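Local coordinates for anthrone oxidase-like protein (Streptomyces ambofaciens, PDB 5F9P) that cleaves a carbon-carbon bond as an oxygenase of atypical angucycline biosynthesis, opening ring B oxidatively, at residues Asp121-Thr126 / Tyr221-Thr226. Residues are numbered along the deposited sequence; the frame is centred on the assembly and turned at random.
Sequences DYTVFT and YQVVHT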
loop_
_atom_site.group_PDB
_atom_site.type_symbol
_atom_site.label_atom_id
_atom_site.label_comp_id
_atom_site.label_asym_id
_atom_site.label_seq_id
_atom_site.Cartn_x
_atom_site.Cartn_y
_atom_site.Cartn_z
ATOM N N ASP A 121 10.480 -8.181 3.451
ATOM C CA ASP A 121 9.449 -7.686 4.351
ATOM C C ASP A 121 8.139 -8.428 4.147
ATOM O O ASP A 121 7.581 -8.393 3.042
ATOM C CB ASP A 121 9.200 -6.219 4.054
ATOM C CG ASP A 121 10.394 -5.357 4.380
ATOM O OD1 ASP A 121 10.869 -5.447 5.530
ATOM O OD2 ASP A 121 10.856 -4.602 3.494
ATOM N N TYR A 122 7.636 -9.082 5.194
ATOM C CA TYR A 122 6.240 -9.528 5.188
ATOM C C TYR A 122 5.363 -8.282 5.354
ATOM O O TYR A 122 5.448 -7.573 6.363
ATOM C CB TYR A 122 5.952 -10.563 6.280
ATOM C CG TYR A 122 4.608 -11.251 6.107
ATOM C CD1 TYR A 122 4.447 -12.259 5.167
ATOM C CD2 TYR A 122 3.495 -10.869 6.860
ATOM C CE1 TYR A 122 3.227 -12.883 4.980
ATOM C CE2 TYR A 122 2.268 -11.492 6.679
ATOM C CZ TYR A 122 2.145 -12.506 5.741
ATOM O OH TYR A 122 0.934 -13.136 5.536
ATOM N N THR A 123 4.552 -7.990 4.341
ATOM C CA THR A 123 3.901 -6.688 4.262
ATOM C C THR A 123 2.423 -6.803 4.559
ATOM O O THR A 123 1.717 -7.649 3.994
ATOM C CB THR A 123 4.150 -6.021 2.885
ATOM O OG1 THR A 123 5.557 -5.766 2.735
ATOM C CG2 THR A 123 3.380 -4.684 2.756
ATOM N N VAL A 124 1.960 -5.942 5.454
ATOM C CA VAL A 124 0.589 -6.006 5.957
ATOM C C VAL A 124 -0.157 -4.706 5.634
ATOM O O VAL A 124 0.315 -3.615 5.942
ATOM C CB VAL A 124 0.594 -6.285 7.481
ATOM C CG1 VAL A 124 -0.831 -6.355 8.044
ATOM C CG2 VAL A 124 1.347 -7.571 7.761
ATOM N N PHE A 125 -1.322 -4.837 5.005
ATOM C CA PHE A 125 -2.031 -3.703 4.421
ATOM C C PHE A 125 -3.508 -3.679 4.831
ATOM O O PHE A 125 -4.183 -4.710 4.813
ATOM C CB PHE A 125 -1.918 -3.785 2.892
ATOM C CG PHE A 125 -2.723 -2.763 2.160
ATOM C CD1 PHE A 125 -2.302 -1.447 2.095
ATOM C CD2 PHE A 125 -3.899 -3.120 1.524
ATOM C CE1 PHE A 125 -3.043 -0.506 1.411
ATOM C CE2 PHE A 125 -4.636 -2.189 0.842
ATOM C CZ PHE A 125 -4.213 -0.872 0.787
ATOM N N THR A 126 -3.995 -2.497 5.206
ATOM C CA THR A 126 -5.411 -2.287 5.478
ATOM C C THR A 126 -5.820 -0.904 5.012
ATOM O O THR A 126 -5.155 0.085 5.320
ATOM C CB THR A 126 -5.752 -2.394 6.990
ATOM O OG1 THR A 126 -5.355 -3.676 7.486
ATOM C CG2 THR A 126 -7.256 -2.225 7.205
ATOM N N TYR A 221 1.150 -9.325 1.904
ATOM C CA TYR A 221 1.814 -9.355 0.595
ATOM C C TYR A 221 3.286 -9.700 0.708
ATOM O O TYR A 221 3.915 -9.464 1.739
ATOM C CB TYR A 221 1.734 -7.980 -0.088
ATOM C CG TYR A 221 0.345 -7.496 -0.387
ATOM C CD1 TYR A 221 -0.296 -7.840 -1.574
ATOM C CD2 TYR A 221 -0.337 -6.699 0.521
ATOM C CE1 TYR A 221 -1.583 -7.399 -1.838
ATOM C CE2 TYR A 221 -1.628 -6.256 0.271
ATOM C CZ TYR A 221 -2.244 -6.601 -0.907
ATOM O OH TYR A 221 -3.532 -6.155 -1.155
ATOM N N GLN A 222 3.829 -10.233 -0.383
ATOM C CA GLN A 222 5.269 -10.266 -0.595
ATOM C C GLN A 222 5.603 -9.214 -1.658
ATOM O O GLN A 222 4.883 -9.078 -2.647
ATOM C CB GLN A 222 5.701 -11.662 -1.078
ATOM C CG GLN A 222 7.190 -11.768 -1.431
ATOM C CD GLN A 222 7.561 -13.051 -2.193
ATOM O OE1 GLN A 222 6.694 -13.803 -2.651
ATOM N NE2 GLN A 222 8.860 -13.291 -2.337
ATOM N N VAL A 223 6.676 -8.459 -1.471
ATOM C CA VAL A 223 7.082 -7.524 -2.520
ATOM C C VAL A 223 7.839 -8.322 -3.564
ATOM O O VAL A 223 8.778 -9.025 -3.221
ATOM C CB VAL A 223 7.987 -6.393 -2.006
ATOM C CG1 VAL A 223 8.533 -5.574 -3.196
ATOM C CG2 VAL A 223 7.224 -5.497 -1.033
ATOM N N VAL A 224 7.431 -8.217 -4.827
ATOM C CA VAL A 224 8.020 -9.061 -5.868
ATOM C C VAL A 224 8.761 -8.295 -6.963
ATOM O O VAL A 224 9.465 -8.899 -7.756
ATOM C CB VAL A 224 6.963 -10.009 -6.515
ATOM C CG1 VAL A 224 6.395 -10.999 -5.470
ATOM C CG2 VAL A 224 5.848 -9.207 -7.179
ATOM N N HIS A 225 8.615 -6.973 -7.007
ATOM C CA HIS A 225 9.219 -6.196 -8.087
ATOM C C HIS A 225 9.191 -4.716 -7.740
ATOM O O HIS A 225 8.191 -4.199 -7.230
ATOM C CB HIS A 225 8.475 -6.466 -9.407
ATOM C CG HIS A 225 9.189 -5.985 -10.638
ATOM N ND1 HIS A 225 10.212 -6.695 -11.232
ATOM C CD2 HIS A 225 8.991 -4.891 -11.418
ATOM C CE1 HIS A 225 10.631 -6.048 -12.307
ATOM N NE2 HIS A 225 9.903 -4.952 -12.446
ATOM N N THR A 226 10.302 -4.043 -7.998
ATOM C CA THR A 226 10.379 -2.593 -7.841
ATOM C C THR A 226 11.286 -1.998 -8.910
ATOM O O THR A 226 12.273 -2.628 -9.321
ATOM C CB THR A 226 10.946 -2.198 -6.464
ATOM O OG1 THR A 226 10.745 -0.798 -6.248
ATOM C CG2 THR A 226 12.430 -2.490 -6.399
HETATM O O HOH W 1 8.189 -8.871 0.666
#
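Thr123 and Tyr221 form an antiparallel hydrogen-bonded pair between strands 122-130 and 217-228, neighbours in the closed eight-stranded barrel, a fold of the dimeric alpha+beta barrel clan, formed here by a single chain. Thr123 N donates to Tyr221 O at 3.1 Å, and Tyr221 N returns a shorter, more bent bond to Thr123 O (2.7 Å, N-H...O 140°). Both donors lie in the plane of the carbonyl they meet. The short strand axes stand at 120°, well away from antiparallel, and the two chains splay apart beyond this pair toward Thr226. A water bridges the diverging backbones: it donates to Asp121 O and takes the N-H of Val223, 2.7 Å from that N.

Apolar packing centres on the ring of Tyr221. Its CG sits beside its own backbone N (chi1 -62°), which turns the ring toward Phe125; the CE2 corner lies 3.6 Å from Phe125 CB, which meets the ring at its edge, near its plane. Phe125 CD2 comes 4.1 Å from Tyr221 OH. Two large aromatics suit this inner face, where both also touch Leu15 of strand 10-17.

On the same side of the pair, Thr123 OG1 and Val223 CG2, 4.1 Å apart, make a loose van der Waals touch of hydroxyl and methyl. Compact Val223 suits its place, also touching Thr47 and His49 of strand 43-51.

Among polar side chains, Tyr122 OH hydrogen-bonds Thr220 OG1, and the carboxylate of buried Asp121 pairs through OD1 with the charges of Arg119 and Arg156.

Within 121-126 and 221-226 both direct backbone bonds thus belong to Thr123 and Tyr221. Water carries the link where the strands diverge, while Phe125-Tyr221 packing accompanies the ladder as it continues through Phe125 and Asn219.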